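Local coordinates for putative exotoxin (superantigen) (Streptococcus pyogenes, PDB 1TY0), which binds zinc and probably acts as a superantigen toxin, able to use one surface for both T-cell receptor binding and dimerisation, at residues I21-T26 and G74-F79; S51-V56 and V84-G89; L160-N165 and S202-Y207. One frame throughout, in Å; residues are numbered along the deposited sequence.

Contact 1: I21-T26 and G74-F79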
loop_
_atom_site.group_PDB
_atom_site.type_symbol
_atom_site.label_atom_id
_atom_site.label_comp_id
_atom_site.label_asym_id
_atom_site.label_seq_id
_atom_site.Cartn_x
_atom_site.Cartn_y
_atom_site.Cartn_z
ATOM N N ILE A 21 -0.865 -2.045 -0.505
ATOM C CA ILE A 21 -2.295 -1.758 -0.551
ATOM C C ILE A 21 -2.609 -1.390 -1.999
ATOM O O ILE A 21 -1.998 -0.483 -2.556
ATOM C CB ILE A 21 -2.651 -0.561 0.358
ATOM C CG1 ILE A 21 -2.543 -0.982 1.827
ATOM C CG2 ILE A 21 -4.060 -0.053 0.043
ATOM C CD1 ILE A 21 -3.580 -1.988 2.242
ATOM N N PRO A 22 -3.576 -2.081 -2.623
ATOM C CA PRO A 22 -3.911 -1.775 -4.017
ATOM C C PRO A 22 -4.802 -0.566 -4.242
ATOM O O PRO A 22 -5.494 -0.106 -3.334
ATOM C CB PRO A 22 -4.593 -3.054 -4.490
ATOM C CG PRO A 22 -5.337 -3.486 -3.258
ATOM C CD PRO A 22 -4.321 -3.262 -2.148
ATOM N N VAL A 23 -4.761 -0.059 -5.470
ATOM C CA VAL A 23 -5.612 1.047 -5.890
ATOM C C VAL A 23 -6.870 0.294 -6.300
ATOM O O VAL A 23 -6.866 -0.439 -7.289
ATOM C CB VAL A 23 -5.021 1.776 -7.106
ATOM C CG1 VAL A 23 -6.021 2.804 -7.620
ATOM C CG2 VAL A 23 -3.719 2.456 -6.718
ATOM N N ASP A 24 -7.941 0.482 -5.535
ATOM C CA ASP A 24 -9.191 -0.239 -5.745
ATOM C C ASP A 24 -10.376 0.717 -5.780
ATOM O O ASP A 24 -10.797 1.231 -4.740
ATOM C CB ASP A 24 -9.342 -1.235 -4.585
ATOM C CG ASP A 24 -10.566 -2.122 -4.697
ATOM O OD1 ASP A 24 -11.471 -1.843 -5.505
ATOM O OD2 ASP A 24 -10.623 -3.116 -3.938
ATOM N N TYR A 25 -10.910 0.962 -6.976
ATOM C CA TYR A 25 -12.051 1.862 -7.129
ATOM C C TYR A 25 -13.008 1.314 -8.169
ATOM O O TYR A 25 -12.578 0.773 -9.182
ATOM C CB TYR A 25 -11.571 3.250 -7.555
ATOM C CG TYR A 25 -10.803 3.957 -6.465
ATOM C CD1 TYR A 25 -11.470 4.584 -5.420
ATOM C CD2 TYR A 25 -9.407 3.942 -6.443
ATOM C CE1 TYR A 25 -10.773 5.180 -4.374
ATOM C CE2 TYR A 25 -8.700 4.531 -5.399
ATOM C CZ TYR A 25 -9.391 5.146 -4.368
ATOM O OH TYR A 25 -8.715 5.702 -3.308
ATOM N N THR A 26 -14.307 1.475 -7.935
ATOM C CA THR A 26 -15.286 0.960 -8.883
ATOM C C THR A 26 -16.167 2.039 -9.510
ATOM O O THR A 26 -16.391 3.103 -8.923
ATOM C CB THR A 26 -16.191 -0.096 -8.213
ATOM O OG1 THR A 26 -16.800 0.470 -7.049
ATOM C CG2 THR A 26 -15.373 -1.318 -7.800
ATOM N N GLY A 74 -5.416 -2.031 -9.354
ATOM C CA GLY A 74 -4.032 -2.068 -9.779
ATOM C C GLY A 74 -3.072 -1.811 -8.644
ATOM O O GLY A 74 -3.414 -1.149 -7.659
ATOM N N LEU A 75 -1.860 -2.336 -8.781
ATOM C CA LEU A 75 -0.852 -2.150 -7.746
ATOM C C LEU A 75 0.017 -0.961 -8.123
ATOM O O LEU A 75 0.610 -0.933 -9.206
ATOM C CB LEU A 75 -0.013 -3.426 -7.605
ATOM C CG LEU A 75 -0.850 -4.706 -7.483
ATOM C CD1 LEU A 75 0.067 -5.918 -7.287
ATOM C CD2 LEU A 75 -1.821 -4.578 -6.317
ATOM N N PRO A 76 0.094 0.056 -7.244
ATOM C CA PRO A 76 0.913 1.238 -7.544
ATOM C C PRO A 76 2.395 0.885 -7.587
ATOM O O PRO A 76 2.882 0.156 -6.726
ATOM C CB PRO A 76 0.574 2.187 -6.398
ATOM C CG PRO A 76 0.383 1.239 -5.242
ATOM C CD PRO A 76 -0.461 0.133 -5.877
ATOM N N TYR A 77 3.112 1.400 -8.584
ATOM C CA TYR A 77 4.535 1.095 -8.702
ATOM C C TYR A 77 5.441 2.284 -8.386
ATOM O O TYR A 77 6.660 2.136 -8.245
ATOM C CB TYR A 77 4.839 0.543 -10.104
ATOM C CG TYR A 77 4.521 1.482 -11.249
ATOM C CD1 TYR A 77 5.433 2.459 -11.652
ATOM C CD2 TYR A 77 3.313 1.389 -11.933
ATOM C CE1 TYR A 77 5.146 3.319 -12.714
ATOM C CE2 TYR A 77 3.013 2.247 -12.994
ATOM C CZ TYR A 77 3.933 3.207 -13.379
ATOM O OH TYR A 77 3.638 4.058 -14.425
ATOM N N ILE A 78 4.845 3.461 -8.269
ATOM C CA ILE A 78 5.606 4.660 -7.956
ATOM C C ILE A 78 4.661 5.728 -7.432
ATOM O O ILE A 78 3.481 5.735 -7.778
ATOM C CB ILE A 78 6.338 5.203 -9.207
ATOM C CG1 ILE A 78 7.371 6.250 -8.799
ATOM C CG2 ILE A 78 5.345 5.821 -10.182
ATOM C CD1 ILE A 78 8.568 5.675 -8.076
ATOM N N PHE A 79 5.182 6.609 -6.582
ATOM C CA PHE A 79 4.400 7.711 -6.029
ATOM C C PHE A 79 5.078 9.018 -6.417
ATOM O O PHE A 79 6.306 9.081 -6.544
ATOM C CB PHE A 79 4.325 7.634 -4.496
ATOM C CG PHE A 79 3.641 6.404 -3.976
ATOM C CD1 PHE A 79 2.347 6.087 -4.375
ATOM C CD2 PHE A 79 4.287 5.570 -3.073
ATOM C CE1 PHE A 79 1.707 4.955 -3.880
ATOM C CE2 PHE A 79 3.652 4.432 -2.570
ATOM C CZ PHE A 79 2.361 4.127 -2.977
#
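Two backbone hydrogen bonds between Val-23 and Gly-74 close a single antiparallel hydrogen-bonded pair at the start of strand 23-26. Val-23 N donates to Gly-74 O over 2.8 Å, nearly along the C=O axis, and the return bond from Gly-74 N to Val-23 O, 3.0 Å, lies in the carbonyl plane. Beyond this pair the segments are joined through side chains. The CB of Pro-22 meets the CD2 methyl of Leu-75 at 3.7 Å; although the CB of Leu-75 points away from 21-26, its CG lies anti to the carbonyl carbon (chi1 -49°), and CD2 returns to the proline ring. Val-23 has CG1 anti to the backbone N (chi1 173°), which leaves CG2 beside that nitrogen and 4.1 Å from Pro-76 CD as the two side chains slide past each other. Pro-76 CD also sits 3.7 Å from Ile-21 O. One shell out, Gln-132 OE1 accepts a hydrogen bond from Leu-75 N, and Ile-21 of the second subunit packs on Val-23 and Pro-76. The contact lies in the OB-fold domain, where strand 23-26 runs antiparallel to strand 69-74, Val-23 reaches Tyr-85 and Ile-87 of strand 84-93, and Leu-75 touches Phe-187 of helix 183-187.

Contact 2: S51-V56 and V84-G89; sequences SVDSEV and VYYIYG
The ring of Tyr-86 has the CG1 methyl of Val-84, two residues back on its own strand, 3.4 Å above one face and offset toward the rim, while Asp-53 OD2 lies in plane at its edge, 3.3 Å from Tyr-86 CD1. These residues sit on strands 51-55 and 84-88, the parallel pair in the otherwise antiparallel sheet of the OB-fold. The Asp-53 carboxylate stands almost perpendicular to the ring, the planes 83° apart; OD2 at the edge probably feels the slightly positive C-H rim. Tyr-77 stacks against the Tyr-88 ring, which also turns an edge to the neighbouring strand: Glu-55 runs beside it in the same direction, with OE2 3.8 Å from Tyr-88 CE1. That oxygen forms a salt bridge with Lys-191, and Tyr-88 OH is hydrogen-bonded to Ser-184 and Lys-188.

Backbone hydrogen bonds alternate between the strands: Tyr-85 N and Ile-87 N donate to Ser-51 O and Asp-53 O, and Asp-53 N and Glu-55 N donate back to Tyr-85 O and Ile-87 O. Ser-51, Asp-53, Glu-55, Val-84, Tyr-86 and Tyr-88 share one face. On the other, Val-52 CG1 meets Ile-87 CD1 at 3.8 Å, and Val-52 CG2 lies near the plane of the Tyr-85 ring at its edge. Ile-72 of strand 69-74 touches both Val-52 and Ile-87.

The pairing ends at Gly-89, whose positive phi of 56° suits glycine. Its N bonds to Glu-55 O, and Ser-54 OG, anti to the backbone N, donates to Gly-89 O over 2.7 Å from above the carbonyl plane.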
loop_
_atom_site.group_PDB
_atom_site.type_symbol
_atom_site.label_atom_id
_atom_site.label_comp_id
_atom_site.label_asym_id
_atom_site.label_seq_id
_atom_site.Cartn_x
_atom_site.Cartn_y
_atom_site.Cartn_z
ATOM N N SER A 51 -6.848 11.498 -10.081
ATOM C CA SER A 51 -7.045 10.555 -11.163
ATOM C C SER A 51 -6.116 9.363 -11.049
ATOM O O SER A 51 -5.257 9.291 -10.166
ATOM C CB SER A 51 -6.836 11.250 -12.514
ATOM O OG SER A 51 -5.552 11.843 -12.586
ATOM N N VAL A 52 -6.326 8.414 -11.944
ATOM C CA VAL A 52 -5.500 7.223 -12.000
ATOM C C VAL A 52 -4.992 7.105 -13.426
ATOM O O VAL A 52 -5.768 7.201 -14.378
ATOM C CB VAL A 52 -6.303 5.956 -11.658
ATOM C CG1 VAL A 52 -5.442 4.703 -11.893
ATOM C CG2 VAL A 52 -6.763 6.010 -10.206
ATOM N N ASP A 53 -3.683 6.938 -13.566
ATOM C CA ASP A 53 -3.075 6.751 -14.873
ATOM C C ASP A 53 -2.699 5.288 -14.994
ATOM O O ASP A 53 -1.790 4.819 -14.315
ATOM C CB ASP A 53 -1.810 7.592 -15.042
ATOM C CG ASP A 53 -0.966 7.124 -16.219
ATOM O OD1 ASP A 53 -1.559 6.705 -17.239
ATOM O OD2 ASP A 53 0.280 7.168 -16.128
ATOM N N SER A 54 -3.412 4.564 -15.848
ATOM C CA SER A 54 -3.120 3.156 -16.059
ATOM C C SER A 54 -2.368 3.018 -17.375
ATOM O O SER A 54 -2.914 3.300 -18.436
ATOM C CB SER A 54 -4.410 2.336 -16.131
ATOM O OG SER A 54 -4.104 0.993 -16.469
ATOM N N GLU A 55 -1.119 2.582 -17.300
ATOM C CA GLU A 55 -0.303 2.409 -18.496
ATOM C C GLU A 55 -0.406 0.964 -18.969
ATOM O O GLU A 55 -0.275 0.032 -18.175
ATOM C CB GLU A 55 1.147 2.764 -18.182
ATOM C CG GLU A 55 2.073 2.725 -19.384
ATOM C CD GLU A 55 3.501 3.061 -19.010
ATOM O OE1 GLU A 55 3.738 4.188 -18.519
ATOM O OE2 GLU A 55 4.386 2.197 -19.203
ATOM N N VAL A 56 -0.642 0.780 -20.264
ATOM C CA VAL A 56 -0.784 -0.563 -20.811
ATOM C C VAL A 56 -0.032 -0.790 -22.116
ATOM O O VAL A 56 0.583 0.123 -22.674
ATOM C CB VAL A 56 -2.273 -0.911 -21.048
ATOM C CG1 VAL A 56 -3.013 -0.999 -19.711
ATOM C CG2 VAL A 56 -2.927 0.148 -21.933
ATOM N N VAL A 84 -2.306 11.665 -8.313
ATOM C CA VAL A 84 -2.523 10.705 -9.381
ATOM C C VAL A 84 -1.923 9.383 -8.929
ATOM O O VAL A 84 -0.831 9.367 -8.365
ATOM C CB VAL A 84 -1.772 11.114 -10.666
ATOM C CG1 VAL A 84 -1.978 10.064 -11.743
ATOM C CG2 VAL A 84 -2.245 12.472 -11.148
ATOM N N TYR A 85 -2.636 8.287 -9.152
ATOM C CA TYR A 85 -2.097 6.972 -8.828
ATOM C C TYR A 85 -1.549 6.404 -10.141
ATOM O O TYR A 85 -2.192 6.517 -11.185
ATOM C CB TYR A 85 -3.181 6.030 -8.297
ATOM C CG TYR A 85 -3.580 6.276 -6.862
ATOM C CD1 TYR A 85 -2.627 6.295 -5.845
ATOM C CD2 TYR A 85 -4.915 6.466 -6.520
ATOM C CE1 TYR A 85 -2.998 6.497 -4.514
ATOM C CE2 TYR A 85 -5.299 6.668 -5.197
ATOM C CZ TYR A 85 -4.340 6.679 -4.201
ATOM O OH TYR A 85 -4.735 6.851 -2.897
ATOM N N TYR A 86 -0.375 5.787 -10.081
ATOM C CA TYR A 86 0.245 5.208 -11.273
ATOM C C TYR A 86 0.260 3.691 -11.166
ATOM O O TYR A 86 0.872 3.122 -10.260
ATOM C CB TYR A 86 1.664 5.757 -11.442
ATOM C CG TYR A 86 1.656 7.235 -11.739
ATOM C CD1 TYR A 86 1.281 7.700 -12.998
ATOM C CD2 TYR A 86 1.939 8.174 -10.746
ATOM C CE1 TYR A 86 1.180 9.059 -13.268
ATOM C CE2 TYR A 86 1.838 9.551 -11.009
ATOM C CZ TYR A 86 1.457 9.978 -12.271
ATOM O OH TYR A 86 1.334 11.318 -12.553
ATOM N N ILE A 87 -0.445 3.041 -12.092
ATOM C CA ILE A 87 -0.541 1.581 -12.110
ATOM C C ILE A 87 -0.389 1.064 -13.537
ATOM O O ILE A 87 -0.414 1.844 -14.490
ATOM C CB ILE A 87 -1.923 1.101 -11.587
ATOM C CG1 ILE A 87 -3.040 1.649 -12.484
ATOM C CG2 ILE A 87 -2.131 1.571 -10.138
ATOM C CD1 ILE A 87 -4.427 1.101 -12.159
ATOM N N TYR A 88 -0.217 -0.248 -13.674
ATOM C CA TYR A 88 -0.122 -0.878 -14.992
ATOM C C TYR A 88 -1.397 -1.700 -15.132
ATOM O O TYR A 88 -1.712 -2.504 -14.252
ATOM C CB TYR A 88 1.087 -1.816 -15.075
ATOM C CG TYR A 88 2.426 -1.130 -15.013
ATOM C CD1 TYR A 88 2.749 -0.100 -15.899
ATOM C CD2 TYR A 88 3.395 -1.542 -14.098
ATOM C CE1 TYR A 88 4.009 0.500 -15.878
ATOM C CE2 TYR A 88 4.657 -0.952 -14.073
ATOM C CZ TYR A 88 4.957 0.066 -14.964
ATOM O OH TYR A 88 6.212 0.650 -14.943
ATOM N N GLY A 89 -2.134 -1.502 -16.222
ATOM C CA GLY A 89 -3.367 -2.248 -16.420
ATOM C C GLY A 89 -4.365 -2.100 -15.277
ATOM O O GLY A 89 -4.550 -1.001 -14.742
#

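Contact 3: L160-N165 and S202-Y207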
loop_
_atom_site.group_PDB
_atom_site.type_symbol
_atom_site.label_atom_id
_atom_site.label_comp_id
_atom_site.label_asym_id
_atom_site.label_seq_id
_atom_site.Cartn_x
_atom_site.Cartn_y
_atom_site.Cartn_z
ATOM N N LEU A 160 0.949 -20.277 -10.922
ATOM C CA LEU A 160 -0.467 -20.078 -10.677
ATOM C C LEU A 160 -1.123 -20.334 -12.021
ATOM O O LEU A 160 -0.775 -19.697 -13.015
ATOM C CB LEU A 160 -0.745 -18.640 -10.226
ATOM C CG LEU A 160 -2.194 -18.161 -10.349
ATOM C CD1 LEU A 160 -3.118 -19.066 -9.553
ATOM C CD2 LEU A 160 -2.292 -16.724 -9.859
ATOM N N GLU A 161 -2.049 -21.287 -12.061
ATOM C CA GLU A 161 -2.737 -21.594 -13.304
ATOM C C GLU A 161 -4.224 -21.341 -13.141
ATOM O O GLU A 161 -4.844 -21.815 -12.188
ATOM C CB GLU A 161 -2.510 -23.051 -13.710
ATOM C CG GLU A 161 -1.053 -23.427 -13.915
ATOM C CD GLU A 161 -0.901 -24.690 -14.738
ATOM O OE1 GLU A 161 -1.681 -25.641 -14.515
ATOM O OE2 GLU A 161 -0.000 -24.734 -15.604
ATOM N N ILE A 162 -4.787 -20.582 -14.072
ATOM C CA ILE A 162 -6.203 -20.268 -14.035
ATOM C C ILE A 162 -6.918 -20.973 -15.175
ATOM O O ILE A 162 -6.613 -20.743 -16.347
ATOM C CB ILE A 162 -6.439 -18.751 -14.158
ATOM C CG1 ILE A 162 -5.667 -18.020 -13.061
ATOM C CG2 ILE A 162 -7.928 -18.445 -14.059
ATOM C CD1 ILE A 162 -6.017 -18.480 -11.669
ATOM N N ALA A 163 -7.864 -21.836 -14.823
ATOM C CA ALA A 163 -8.624 -22.577 -15.817
ATOM C C ALA A 163 -9.847 -21.790 -16.271
ATOM O O ALA A 163 -10.725 -21.462 -15.472
ATOM C CB ALA A 163 -9.050 -23.923 -15.248
ATOM N N ILE A 164 -9.886 -21.489 -17.563
ATOM C CA ILE A 164 -10.987 -20.753 -18.168
ATOM C C ILE A 164 -11.667 -21.699 -19.154
ATOM O O ILE A 164 -10.994 -22.470 -19.839
ATOM C CB ILE A 164 -10.469 -19.520 -18.941
ATOM C CG1 ILE A 164 -9.571 -18.677 -18.034
ATOM C CG2 ILE A 164 -11.636 -18.708 -19.475
ATOM C CD1 ILE A 164 -10.253 -18.159 -16.786
ATOM N N ASN A 165 -12.993 -21.646 -19.224
ATOM C CA ASN A 165 -13.732 -22.513 -20.134
ATOM C C ASN A 165 -13.155 -22.394 -21.541
ATOM O O ASN A 165 -13.029 -21.293 -22.077
ATOM C CB ASN A 165 -15.219 -22.136 -20.154
ATOM C CG ASN A 165 -15.860 -22.183 -18.775
ATOM O OD1 ASN A 165 -15.633 -23.115 -17.998
ATOM N ND2 ASN A 165 -16.681 -21.181 -18.471
ATOM N N SER A 202 -13.335 -21.347 -14.317
ATOM C CA SER A 202 -13.658 -22.681 -13.817
ATOM C C SER A 202 -13.069 -22.910 -12.431
ATOM O O SER A 202 -13.788 -23.202 -11.478
ATOM C CB SER A 202 -13.133 -23.749 -14.772
ATOM O OG SER A 202 -13.325 -25.038 -14.220
ATOM N N HIS A 203 -11.752 -22.777 -12.333
ATOM C CA HIS A 203 -11.044 -22.959 -11.072
ATOM C C HIS A 203 -9.596 -22.563 -11.289
ATOM O O HIS A 203 -9.218 -22.134 -12.376
ATOM C CB HIS A 203 -11.100 -24.422 -10.624
ATOM C CG HIS A 203 -10.463 -25.373 -11.589
ATOM N ND1 HIS A 203 -11.048 -25.721 -12.788
ATOM C CD2 HIS A 203 -9.274 -26.021 -11.550
ATOM C CE1 HIS A 203 -10.247 -26.540 -13.445
ATOM N NE2 HIS A 203 -9.164 -26.739 -12.717
ATOM N N PHE A 204 -8.784 -22.705 -10.252
ATOM C CA PHE A 204 -7.376 -22.373 -10.369
ATOM C C PHE A 204 -6.549 -23.458 -9.701
ATOM O O PHE A 204 -7.066 -24.277 -8.939
ATOM C CB PHE A 204 -7.088 -21.007 -9.730
ATOM C CG PHE A 204 -7.126 -21.010 -8.230
ATOM C CD1 PHE A 204 -5.994 -21.334 -7.493
ATOM C CD2 PHE A 204 -8.296 -20.683 -7.551
ATOM C CE1 PHE A 204 -6.025 -21.331 -6.098
ATOM C CE2 PHE A 204 -8.340 -20.676 -6.160
ATOM C CZ PHE A 204 -7.201 -21.001 -5.429
ATOM N N ASP A 205 -5.262 -23.466 -10.011
ATOM C CA ASP A 205 -4.342 -24.429 -9.441
ATOM C C ASP A 205 -3.101 -23.670 -9.024
ATOM O O ASP A 205 -2.637 -22.790 -9.742
ATOM C CB ASP A 205 -3.944 -25.491 -10.473
ATOM C CG ASP A 205 -5.086 -26.413 -10.843
ATOM O OD1 ASP A 205 -5.590 -27.124 -9.948
ATOM O OD2 ASP A 205 -5.477 -26.434 -12.030
ATOM N N ILE A 206 -2.583 -24.002 -7.851
ATOM C CA ILE A 206 -1.364 -23.397 -7.346
ATOM C C ILE A 206 -0.375 -24.548 -7.251
ATOM O O ILE A 206 -0.625 -25.524 -6.542
ATOM C CB ILE A 206 -1.541 -22.800 -5.934
ATOM C CG1 ILE A 206 -2.505 -21.616 -5.977
ATOM C CG2 ILE A 206 -0.186 -22.351 -5.385
ATOM C CD1 ILE A 206 -2.819 -21.040 -4.605
ATOM N N TYR A 207 0.730 -24.441 -7.981
ATOM C CA TYR A 207 1.763 -25.473 -7.962
ATOM C C TYR A 207 3.000 -24.935 -7.258
ATOM O O TYR A 207 3.643 -24.016 -7.756
ATOM C CB TYR A 207 2.157 -25.866 -9.387
ATOM C CG TYR A 207 1.072 -26.549 -10.190
ATOM C CD1 TYR A 207 0.807 -27.909 -10.030
ATOM C CD2 TYR A 207 0.325 -25.839 -11.126
ATOM C CE1 TYR A 207 -0.176 -28.544 -10.790
ATOM C CE2 TYR A 207 -0.657 -26.461 -11.887
ATOM C CZ TYR A 207 -0.903 -27.812 -11.718
ATOM O OH TYR A 207 -1.865 -28.425 -12.489
#
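His-203 lays one ring face over the methyl of Ala-163 in a CH-pi contact, CB lying 3.7 Å from the ring centroid and displaced toward the rim. The two residues are paired on adjacent antiparallel strands of the beta-grasp domain, and a classic beta bulge occurs here, Ser-202 and His-203 both facing Ala-163: Ser-202 N donates to Ala-163 O, while Ala-163 N donates to His-203 O. His-203 CG takes the crowded position between its backbone N and carbonyl carbon (chi1 61°), which brings the imidazole over the methyl. A hydrogen bond between Ser-202 OG and His-203 ND1, 2.8 Å long and with OG in the ring plane, helps to fix the rotation of the imidazole.

His-203 and Asp-205 bind zinc together with His-169, whose side chain lies about 4 Å from that of Ala-163; no zinc is bound to this chain in the model. Asp-205 OD1 accepts a hydrogen bond from Asn-107 ND2, a second-shell contact that helps to position the carboxylate.

Glu-161, on the same face, crosses Tyr-207 obliquely. Its carboxylate is turned 88° from the ring plane, OE1 stands at the edge only 2.9 Å from Tyr-207 CE2, a tight approach, and Tyr-207 OH donates a weak hydrogen bond to the same OE1. With OE1 4.6 Å from Asp-205 OD2, the two acids might raise each other's proton affinity.

On the opposite face, Leu-160, Ile-162, Phe-204 and Ile-206 are buried, with Ile-138 of helix 131-146 against Leu-160 and Ile-206, and Phe-134 against Ile-162. Ile-162 CD1 reaches Phe-204 CB at 3.4 Å, the side chains crossing obliquely. Reciprocal backbone bonds join Glu-161 and Asp-205; the bond from Glu-161 N to Asp-205 O, 2.8 Å, is almost straight at 177°.

Contacts 1 and 2 both reach one mixed sheet in the OB-fold domain, their centres about 8 Å apart, and their segments alternate along the chain. They touch directly: Tyr-77 N probably bonds to Tyr-86 O, and Gly-74 packs on Ile-87, so the loop after strand 69-74 folds back on strand 84-93. Contact 3 follows both in sequence and lies in the beta-grasp domain, on the opposite side of the chain's centre, with its centre about 24 Å from that of contact 1 and 27 Å from that of contact 2. The second subunit, which packs on contact 1 and on Tyr-85 of contact 2, and the zinc-binding residues of contact 3 thus lie at separate domains.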